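Local atomic coordinates of ABC transporter substrate-binding protein (Streptococcus pneumoniae, PDB entry 4OHN), a protein that binds histidine and, as the substrate-binding component of an ABC uptake transporter, probably delivers amino acids to its membrane partner for import. Residues A50-Y55 and T217-K222; N60-D65 and G76-I81; D167-R172 and N194-F199. All coordinates share one frame; numbering follows the deposited sequence. Where two conformers were deposited one is given.

Contact 1: residues A50-Y55 and T217-K222; sequences AVFEKY and TTLVKK
Tyr-55 and Lys-222 make the larger share of this contact, in which the C-terminal end of helix 43-53 meets the first turns of helix 217-232. The Tyr-55 hydroxyl donates a hydrogen bond to the main-chain carbonyl of Lys-222, with 2.6 Å between OH and O. The donor comes in at an angle of 118° at the carbonyl oxygen and is tilted 18° from the carbonyl plane. The same phenol end lies against the aliphatic part of Lys-222: Tyr-55 OH is 3.6 Å from CB, and ring atom CE1 is 4.0 Å from CD. A bend at chi2 (-55°) carries the lysine chain past the tyrosine, and its amino group also forms a long, weak ion pair with Glu-225. Trp-11 of helix 11-17 meets the Tyr-55 ring in a T-shaped stack.

Deeper in, Leu-219 brings methyl CD1 to the edge of the Phe-52 ring, in its plane, 4.0 Å from CE1. The two side chains are set roughly perpendicular, and Val-51 CG1 sits over one face of the phenyl ring. Ile-20 of strand 19-24 touches both Phe-52 and Leu-219, placing this apolar pair beside the sheet of the lobe. The chemistry is thus divided: a buried hydrocarbon edge contact inside, and outside it one short, directional bond that fixes the phenol end against the backbone of helix 217-232.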
loop_
_atom_site.group_PDB
_atom_site.type_symbol
_atom_site.label_atom_id
_atom_site.label_comp_id
_atom_site.label_asym_id
_atom_site.label_seq_id
_atom_site.Cartn_x
_atom_site.Cartn_y
_atom_site.Cartn_z
ATOM N N ALA A 50 4.986 10.817 13.144
ATOM C CA ALA A 50 4.637 10.760 14.561
ATOM C C ALA A 50 5.394 9.652 15.295
ATOM O O ALA A 50 5.802 9.825 16.440
ATOM C CB ALA A 50 3.137 10.567 14.724
ATOM N N VAL A 51 5.597 8.515 14.643
ATOM C CA VAL A 51 6.393 7.439 15.243
ATOM C C VAL A 51 7.818 7.900 15.511
ATOM O O VAL A 51 8.342 7.753 16.616
ATOM C CB VAL A 51 6.394 6.181 14.334
ATOM C CG1 VAL A 51 7.573 5.241 14.650
ATOM C CG2 VAL A 51 5.044 5.457 14.446
ATOM N N PHE A 52 8.458 8.469 14.494
ATOM C CA PHE A 52 9.862 8.815 14.644
ATOM C C PHE A 52 10.073 10.063 15.496
ATOM O O PHE A 52 11.121 10.202 16.121
ATOM C CB PHE A 52 10.557 8.784 13.284
ATOM C CG PHE A 52 10.758 7.374 12.821
ATOM C CD1 PHE A 52 11.638 6.538 13.510
ATOM C CD2 PHE A 52 10.018 6.855 11.787
ATOM C CE1 PHE A 52 11.792 5.205 13.131
ATOM C CE2 PHE A 52 10.148 5.539 11.425
ATOM C CZ PHE A 52 11.021 4.704 12.091
ATOM N N GLU A 53 9.054 10.908 15.606
ATOM C CA GLU A 53 9.058 12.024 16.549
ATOM C C GLU A 53 9.285 11.548 17.982
ATOM O O GLU A 53 9.903 12.258 18.777
ATOM C CB GLU A 53 7.718 12.777 16.468
ATOM C CG GLU A 53 7.629 14.080 17.237
ATOM C CD GLU A 53 7.306 13.953 18.738
ATOM O OE1 GLU A 53 6.781 12.923 19.238
ATOM O OE2 GLU A 53 7.564 14.949 19.439
ATOM N N LYS A 54 8.772 10.370 18.325
ATOM C CA LYS A 54 8.933 9.843 19.683
ATOM C C LYS A 54 10.413 9.638 20.028
ATOM O O LYS A 54 10.757 9.569 21.208
ATOM C CB LYS A 54 8.195 8.502 19.873
ATOM C CG LYS A 54 6.662 8.506 19.724
ATOM C CD LYS A 54 5.931 9.214 20.858
ATOM C CE LYS A 54 4.417 9.166 20.665
ATOM N NZ LYS A 54 3.671 9.740 21.814
ATOM N N TYR A 55 11.273 9.527 19.011
ATOM C CA TYR A 55 12.697 9.242 19.193
ATOM C C TYR A 55 13.593 10.384 18.728
ATOM O O TYR A 55 14.817 10.245 18.690
ATOM C CB TYR A 55 13.072 7.950 18.426
ATOM C CG TYR A 55 12.190 6.790 18.819
ATOM C CD1 TYR A 55 12.303 6.216 20.071
ATOM C CD2 TYR A 55 11.219 6.304 17.959
ATOM C CE1 TYR A 55 11.475 5.173 20.460
ATOM C CE2 TYR A 55 10.381 5.267 18.324
ATOM C CZ TYR A 55 10.516 4.705 19.585
ATOM O OH TYR A 55 9.718 3.673 20.014
ATOM N N THR A 217 15.984 -5.667 13.929
ATOM C CA THR A 217 14.988 -6.121 14.890
ATOM C C THR A 217 14.635 -5.055 15.920
ATOM O O THR A 217 13.479 -4.936 16.342
ATOM C CB THR A 217 15.442 -7.410 15.597
ATOM O OG1 THR A 217 16.726 -7.189 16.186
ATOM C CG2 THR A 217 15.555 -8.549 14.614
ATOM N N THR A 218 15.608 -4.263 16.326
ATOM C CA THR A 218 15.344 -3.231 17.312
ATOM C C THR A 218 14.437 -2.146 16.720
ATOM O O THR A 218 13.498 -1.692 17.361
ATOM C CB THR A 218 16.641 -2.618 17.811
ATOM O OG1 THR A 218 17.414 -3.637 18.439
ATOM C CG2 THR A 218 16.371 -1.543 18.829
ATOM N N LEU A 219 14.722 -1.730 15.496
ATOM C CA LEU A 219 13.889 -0.778 14.766
ATOM C C LEU A 219 12.418 -1.205 14.743
ATOM O O LEU A 219 11.530 -0.395 15.000
ATOM C CB LEU A 219 14.462 -0.625 13.352
ATOM C CG LEU A 219 13.638 0.184 12.366
ATOM C CD1 LEU A 219 13.416 1.613 12.861
ATOM C CD2 LEU A 219 14.317 0.170 11.019
ATOM N N VAL A 220 12.154 -2.481 14.478
ATOM C CA VAL A 220 10.782 -2.975 14.445
ATOM C C VAL A 220 10.110 -2.827 15.817
ATOM O O VAL A 220 8.956 -2.380 15.911
ATOM C CB VAL A 220 10.744 -4.419 13.933
ATOM C CG1 VAL A 220 9.376 -5.063 14.211
ATOM C CG2 VAL A 220 11.059 -4.445 12.442
ATOM N N LYS A 221 10.821 -3.183 16.877
ATOM C CA LYS A 221 10.307 -2.997 18.234
ATOM C C LYS A 221 9.990 -1.543 18.515
ATOM O O LYS A 221 8.963 -1.227 19.109
ATOM C CB LYS A 221 11.306 -3.491 19.277
ATOM C CG LYS A 221 11.529 -4.964 19.242
ATOM C CD LYS A 221 12.427 -5.411 20.376
ATOM C CE LYS A 221 12.713 -6.894 20.292
ATOM N NZ LYS A 221 13.751 -7.184 19.269
ATOM N N LYS A 222 10.874 -0.647 18.102
ATOM C CA LYS A 222 10.653 0.782 18.327
ATOM C C LYS A 222 9.433 1.311 17.579
ATOM O O LYS A 222 8.711 2.186 18.083
ATOM C CB LYS A 222 11.909 1.590 17.994
ATOM C CG LYS A 222 13.076 1.259 18.900
ATOM C CD LYS A 222 12.728 1.419 20.384
ATOM C CE LYS A 222 13.948 1.312 21.275
ATOM N NZ LYS A 222 13.539 1.170 22.704
#

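Contact 2: residues N60-D65 and G76-I81; sequences NWQPID and GTIDLI
Ile-78 CG2 is the atom on which this contact converges. On its tighter side it meets CG2 of Ile-64 at 4.0 Å, methyl to methyl. In Ile-78, CG2 stands anti to the carbonyl carbon while CG1 takes the position between N and C (chi1 65°), which leaves CG2, the shorter branch, facing Ile-64 and Gln-62. Helix 69-75 flanks the pair, with Lys-69 against Ile-64 and Glu-72 against Ile-78.

The other side is looser. Gln-62 reaches the same methyl through its aliphatic part, CB lying 4.2 Å from Ile-78 CG2. Its chain then bends at chi2 (56°), and the amide turns to the backbone of the next residue: Gln-62 NE2 donates to Pro-63 O at 2.9 Å in a nearly straight bond (171° at the hydrogen), with the acceptor close to the amide plane. No hydrogen bond joins the segments, whose nearest CA atoms, those of Gln-62 and Ile-78, are 7.3 Å apart. In this beta-alpha-beta crossover strand 19-24 lies between parallel strands 58-63 and 80-81; direct cohesion between the segments therefore rests on nondirectional apolar contact, while the NE2 group of Gln-62 is engaged locally by Pro-63 O.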
loop_
_atom_site.group_PDB
_atom_site.type_symbol
_atom_site.label_atom_id
_atom_site.label_comp_id
_atom_site.label_asym_id
_atom_site.label_seq_id
_atom_site.Cartn_x
_atom_site.Cartn_y
_atom_site.Cartn_z
ATOM N N ASN A 60 13.594 10.894 6.212
ATOM C CA ASN A 60 13.966 11.199 4.840
ATOM C C ASN A 60 13.106 10.356 3.912
ATOM O O ASN A 60 13.311 9.152 3.804
ATOM C CB ASN A 60 15.451 10.902 4.622
ATOM C CG ASN A 60 15.870 11.079 3.192
ATOM O OD1 ASN A 60 15.513 12.067 2.546
ATOM N ND2 ASN A 60 16.616 10.120 2.676
ATOM N N TRP A 61 12.138 10.991 3.262
ATOM C CA TRP A 61 11.220 10.305 2.367
ATOM C C TRP A 61 11.858 10.132 1.005
ATOM O O TRP A 61 12.257 11.116 0.380
ATOM C CB TRP A 61 9.903 11.096 2.238
ATOM C CG TRP A 61 9.106 11.058 3.502
ATOM C CD1 TRP A 61 9.009 12.050 4.451
ATOM C CD2 TRP A 61 8.347 9.952 3.984
ATOM N NE1 TRP A 61 8.212 11.616 5.485
ATOM C CE2 TRP A 61 7.802 10.334 5.229
ATOM C CE3 TRP A 61 8.071 8.679 3.492
ATOM C CZ2 TRP A 61 7.015 9.479 5.987
ATOM C CZ3 TRP A 61 7.268 7.831 4.240
ATOM C CH2 TRP A 61 6.748 8.244 5.481
ATOM N N GLN A 62 11.927 8.885 0.553
ATOM C CA GLN A 62 12.532 8.565 -0.728
ATOM C C GLN A 62 11.505 7.893 -1.643
ATOM O O GLN A 62 11.147 6.735 -1.428
ATOM C CB GLN A 62 13.730 7.642 -0.534
ATOM C CG GLN A 62 14.433 7.286 -1.846
ATOM C CD GLN A 62 14.875 8.516 -2.619
ATOM O OE1 GLN A 62 15.731 9.291 -2.159
ATOM N NE2 GLN A 62 14.305 8.709 -3.799
ATOM N N PRO A 63 10.999 8.620 -2.650
ATOM C CA PRO A 63 10.136 7.912 -3.592
ATOM C C PRO A 63 10.926 6.819 -4.298
ATOM O O PRO A 63 12.076 7.012 -4.681
ATOM C CB PRO A 63 9.676 9.010 -4.563
ATOM C CG PRO A 63 10.720 10.063 -4.470
ATOM C CD PRO A 63 11.258 10.010 -3.051
ATOM N N ILE A 64 10.298 5.663 -4.483
ATOM C CA ILE A 64 10.928 4.529 -5.152
ATOM C C ILE A 64 10.041 4.021 -6.277
ATOM O O ILE A 64 8.851 4.285 -6.364
ATOM C CB ILE A 64 11.211 3.354 -4.169
ATOM C CG1 ILE A 64 9.907 2.818 -3.558
ATOM C CG2 ILE A 64 12.202 3.780 -3.087
ATOM C CD1 ILE A 64 10.083 1.547 -2.716
ATOM N N ASP A 65 10.654 3.243 -7.146
ATOM C CA ASP A 65 9.947 2.423 -8.096
ATOM C C ASP A 65 9.425 1.217 -7.301
ATOM O O ASP A 65 10.209 0.467 -6.718
ATOM C CB ASP A 65 10.967 2.000 -9.165
ATOM C CG ASP A 65 10.429 1.043 -10.168
ATOM O OD1 ASP A 65 9.327 0.523 -10.027
ATOM O OD2 ASP A 65 11.160 0.831 -11.173
ATOM N N GLY A 76 20.172 -1.234 0.953
ATOM C CA GLY A 76 20.368 -0.170 1.922
ATOM C C GLY A 76 20.103 1.251 1.465
ATOM O O GLY A 76 20.442 2.191 2.172
ATOM N N THR A 77 19.508 1.418 0.292
ATOM C CA THR A 77 19.189 2.757 -0.175
ATOM C C THR A 77 17.953 3.317 0.544
ATOM O O THR A 77 17.788 4.535 0.607
ATOM C CB THR A 77 19.040 2.807 -1.689
ATOM O OG1 THR A 77 17.971 1.964 -2.081
ATOM C CG2 THR A 77 20.309 2.312 -2.352
ATOM N N ILE A 78 17.124 2.432 1.112
ATOM C CA ILE A 78 16.060 2.814 2.055
ATOM C C ILE A 78 16.180 1.906 3.281
ATOM O O ILE A 78 16.808 0.844 3.198
ATOM C CB ILE A 78 14.644 2.694 1.429
ATOM C CG1 ILE A 78 14.313 1.240 1.088
ATOM C CG2 ILE A 78 14.553 3.619 0.198
ATOM C CD1 ILE A 78 12.938 1.031 0.475
ATOM N N ASP A 79 15.579 2.320 4.402
ATOM C CA ASP A 79 15.622 1.547 5.651
ATOM C C ASP A 79 14.276 0.900 5.994
ATOM O O ASP A 79 14.239 -0.037 6.797
ATOM C CB ASP A 79 16.062 2.464 6.803
ATOM C CG ASP A 79 17.377 3.127 6.514
ATOM O OD1 ASP A 79 18.306 2.377 6.111
ATOM O OD2 ASP A 79 17.515 4.360 6.707
ATOM N N LEU A 80 13.184 1.403 5.408
ATOM C CA LEU A 80 11.846 0.880 5.621
ATOM C C LEU A 80 11.047 1.039 4.367
ATOM O O LEU A 80 11.291 1.953 3.578
ATOM C CB LEU A 80 11.128 1.662 6.716
ATOM C CG LEU A 80 11.683 1.562 8.137
ATOM C CD1 LEU A 80 10.969 2.542 9.019
ATOM C CD2 LEU A 80 11.513 0.149 8.678
ATOM N N ILE A 81 10.112 0.128 4.170
ATOM C CA ILE A 81 9.047 0.269 3.183
ATOM C C ILE A 81 7.769 0.578 3.976
ATOM O O ILE A 81 7.329 -0.226 4.799
ATOM C CB ILE A 81 8.853 -0.997 2.340
ATOM C CG1 ILE A 81 10.154 -1.395 1.625
ATOM C CG2 ILE A 81 7.705 -0.808 1.347
ATOM C CD1 ILE A 81 10.121 -2.773 0.998
#

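Contact 3: residues D167-R172 and N194-F199; sequences DLKNDR and NDYNVF. With ACT (acetate ion), chain C.
Leu-168 and Tyr-196 supply the apolar part of this contact, between the last turn of helix 161-169 and the start of strand 196-200. Methyl CD2 of Leu-168 lies 3.7 Å from ring atom CE2 of Tyr-196, approaching obliquely, and the two side chains run past each other in opposite directions. Leu-187 of helix 180-189 also touches the tyrosine, while Val-109 of strand 102-111 packs on the leucine.

Alongside this, the phenol end rests against the next residue of the helix: Tyr-196 OH lies 3.5 Å from Lys-169 CA and 3.6 Å from its CB. The lysine chain is fully extended, with CG anti to the backbone N (chi1 -179°), and it runs away from the tyrosine beyond its first carbons.

The polar interactions lead elsewhere. Tyr-196 OH donates a hydrogen bond to acetate atom O at 2.6 Å, the oxygen lying at the ring edge near its plane. The ion, probably from the crystallisation liquor, is also hydrogen-bonded to the hydroxyl of Tyr-186. Lys-169 meets it through carbon, CD standing 3.5 Å from acetate O.

Charged and backbone bonds close the helix end. Arg-172 NH1 forms a salt bridge with Asp-167 OD1 at 2.9 Å; the acceptor is close to the guanidinium plane, but the nitrogen lies 44° out of the carboxylate plane. Asn-170 CB covers one guanidinium face. Arg-172 N bonds to Asp-167 O at 2.9 Å and Asp-171 N to Leu-168 O at 3.1 Å, with positive phi (67°) at Asp-171. These features define a Schellman motif terminating helix 161-169, here packed against strands 102-111 and 196-200 of the mixed sheet in an alpha/beta lobe of the periplasmic-binding-protein fold.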
loop_
_atom_site.group_PDB
_atom_site.type_symbol
_atom_site.label_atom_id
_atom_site.label_comp_id
_atom_site.label_asym_id
_atom_site.label_seq_id
_atom_site.Cartn_x
_atom_site.Cartn_y
_atom_site.Cartn_z
ATOM N N ASP A 167 -5.969 3.981 -18.002
ATOM C CA ASP A 167 -6.264 2.962 -18.997
ATOM C C ASP A 167 -7.690 2.406 -18.816
ATOM O O ASP A 167 -8.385 2.174 -19.810
ATOM C CB ASP A 167 -5.218 1.843 -19.005
ATOM C CG ASP A 167 -4.006 2.182 -19.845
ATOM O OD1 ASP A 167 -3.758 3.380 -20.121
ATOM O OD2 ASP A 167 -3.284 1.241 -20.271
ATOM N N LEU A 168 -8.125 2.199 -17.582
ATOM C CA LEU A 168 -9.506 1.787 -17.309
ATOM C C LEU A 168 -10.495 2.837 -17.828
ATOM O O LEU A 168 -11.493 2.493 -18.482
ATOM C CB LEU A 168 -9.680 1.556 -15.809
ATOM C CG LEU A 168 -11.046 1.031 -15.368
ATOM C CD1 LEU A 168 -11.288 -0.417 -15.834
ATOM C CD2 LEU A 168 -11.222 1.171 -13.859
ATOM N N LYS A 169 -10.228 4.110 -17.535
ATOM C CA LYS A 169 -11.076 5.225 -17.988
ATOM C C LYS A 169 -11.230 5.246 -19.509
ATOM O O LYS A 169 -12.263 5.656 -20.025
ATOM C CB LYS A 169 -10.449 6.530 -17.524
ATOM C CG LYS A 169 -11.213 7.769 -17.902
ATOM C CD LYS A 169 -10.448 9.000 -17.420
ATOM C CE LYS A 169 -11.132 10.291 -17.755
ATOM N NZ LYS A 169 -10.339 11.391 -17.136
ATOM N N ASN A 170 -10.173 4.804 -20.204
ATOM C CA ASN A 170 -10.128 4.804 -21.662
ATOM C C ASN A 170 -10.450 3.466 -22.322
ATOM O O ASN A 170 -10.211 3.299 -23.509
ATOM C CB ASN A 170 -8.762 5.308 -22.129
ATOM C CG ASN A 170 -8.667 6.808 -22.049
ATOM O OD1 ASN A 170 -9.121 7.505 -22.946
ATOM N ND2 ASN A 170 -8.093 7.316 -20.977
ATOM N N ASP A 171 -11.009 2.534 -21.552
ATOM C CA ASP A 171 -11.479 1.240 -22.066
ATOM C C ASP A 171 -10.339 0.341 -22.548
ATOM O O ASP A 171 -10.585 -0.646 -23.239
ATOM C CB ASP A 171 -12.525 1.410 -23.191
ATOM C CG ASP A 171 -13.898 1.814 -22.704
ATOM O OD1 ASP A 171 -14.111 1.922 -21.472
ATOM O OD2 ASP A 171 -14.762 2.026 -23.590
ATOM N N ARG A 172 -9.113 0.634 -22.148
ATOM C CA ARG A 172 -7.982 -0.178 -22.572
ATOM C C ARG A 172 -7.896 -1.447 -21.734
ATOM O O ARG A 172 -7.373 -2.471 -22.196
ATOM C CB ARG A 172 -6.681 0.610 -22.486
ATOM C CG ARG A 172 -6.674 1.842 -23.364
ATOM C CD ARG A 172 -5.480 2.734 -23.031
ATOM N NE ARG A 172 -5.539 3.979 -23.794
ATOM C CZ ARG A 172 -5.212 5.176 -23.325
ATOM N NH1 ARG A 172 -4.764 5.319 -22.101
ATOM N NH2 ARG A 172 -5.309 6.221 -24.108
ATOM N N ASN A 194 -19.176 7.753 -8.645
ATOM C CA ASN A 194 -20.409 7.305 -9.261
ATOM C C ASN A 194 -20.273 6.936 -10.743
ATOM O O ASN A 194 -21.269 6.692 -11.411
ATOM C CB ASN A 194 -21.493 8.353 -9.039
ATOM C CG ASN A 194 -21.821 8.526 -7.571
ATOM O OD1 ASN A 194 -22.034 7.538 -6.873
ATOM N ND2 ASN A 194 -21.853 9.755 -7.103
ATOM N N ASP A 195 -19.035 6.866 -11.245
ATOM C CA ASP A 195 -18.766 6.356 -12.588
ATOM C C ASP A 195 -18.218 4.931 -12.555
ATOM O O ASP A 195 -18.052 4.315 -13.609
ATOM C CB ASP A 195 -17.750 7.252 -13.337
ATOM C CG ASP A 195 -18.302 8.609 -13.735
ATOM O OD1 ASP A 195 -19.526 8.810 -13.738
ATOM O OD2 ASP A 195 -17.460 9.474 -14.066
ATOM N N TYR A 196 -17.930 4.381 -11.373
ATOM C CA TYR A 196 -17.235 3.081 -11.262
ATOM C C TYR A 196 -17.892 2.171 -10.234
ATOM O O TYR A 196 -18.509 2.629 -9.282
ATOM C CB TYR A 196 -15.743 3.299 -10.884
ATOM C CG TYR A 196 -14.975 4.008 -11.969
ATOM C CD1 TYR A 196 -14.873 5.384 -11.997
ATOM C CD2 TYR A 196 -14.403 3.297 -13.022
ATOM C CE1 TYR A 196 -14.219 6.025 -13.041
ATOM C CE2 TYR A 196 -13.753 3.913 -14.049
ATOM C CZ TYR A 196 -13.673 5.271 -14.073
ATOM O OH TYR A 196 -13.025 5.876 -15.129
ATOM N N ASN A 197 -17.753 0.867 -10.462
ATOM C CA ASN A 197 -18.073 -0.159 -9.475
ATOM C C ASN A 197 -16.802 -0.591 -8.773
ATOM O O ASN A 197 -15.767 -0.725 -9.424
ATOM C CB ASN A 197 -18.698 -1.375 -10.161
ATOM C CG ASN A 197 -20.016 -1.073 -10.809
ATOM O OD1 ASN A 197 -20.845 -0.340 -10.253
ATOM N ND2 ASN A 197 -20.234 -1.627 -11.992
ATOM N N VAL A 198 -16.882 -0.802 -7.473
ATOM C CA VAL A 198 -15.748 -1.211 -6.650
ATOM C C VAL A 198 -16.228 -2.363 -5.797
ATOM O O VAL A 198 -17.162 -2.197 -5.008
ATOM C CB VAL A 198 -15.288 -0.042 -5.729
ATOM C CG1 VAL A 198 -14.062 -0.455 -4.923
ATOM C CG2 VAL A 198 -14.991 1.235 -6.547
ATOM N N PHE A 199 -15.637 -3.548 -5.952
ATOM C CA PHE A 199 -16.155 -4.708 -5.246
ATOM C C PHE A 199 -15.090 -5.759 -4.988
ATOM O O PHE A 199 -14.175 -5.954 -5.780
ATOM C CB PHE A 199 -17.338 -5.331 -6.012
ATOM C CG PHE A 199 -17.021 -5.664 -7.446
ATOM C CD1 PHE A 199 -17.125 -4.694 -8.442
ATOM C CD2 PHE A 199 -16.635 -6.944 -7.810
ATOM C CE1 PHE A 199 -16.817 -4.982 -9.757
ATOM C CE2 PHE A 199 -16.332 -7.229 -9.132
ATOM C CZ PHE A 199 -16.437 -6.256 -10.097
HETATM C C ACT C . -10.773 7.709 -13.622
HETATM O O ACT C . -11.769 7.954 -14.346
HETATM O OXT ACT C . -10.102 8.697 -13.238
HETATM C CH3 ACT C . -10.441 6.306 -13.244
#

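In the fold
From the N terminus, helix 43-53 leads into strand 58-63, then helix 69-75 and strand 80-81; contact 2 closes this short crossover. Much later, contact 3 closes another short loop, from helix 161-169 through strand 175-179 and helix 180-189 to strand 196-200. Contact 1 closes last, joining helix 43-53 to helix 217-232, so the other two, in series, are nested inside its loop. Contacts 1 and 2 adjoin: Leu-219 CD2 lies 3.7 Å from Leu-80 CD2, and Phe-52 also packs on Leu-80. Contact 3 lies on the opposite side of the chain's centre from contacts 1 and 2, its own centre about 39 Å from that of contact 1; the mixed sheet is reached by both contacts 2 and 3.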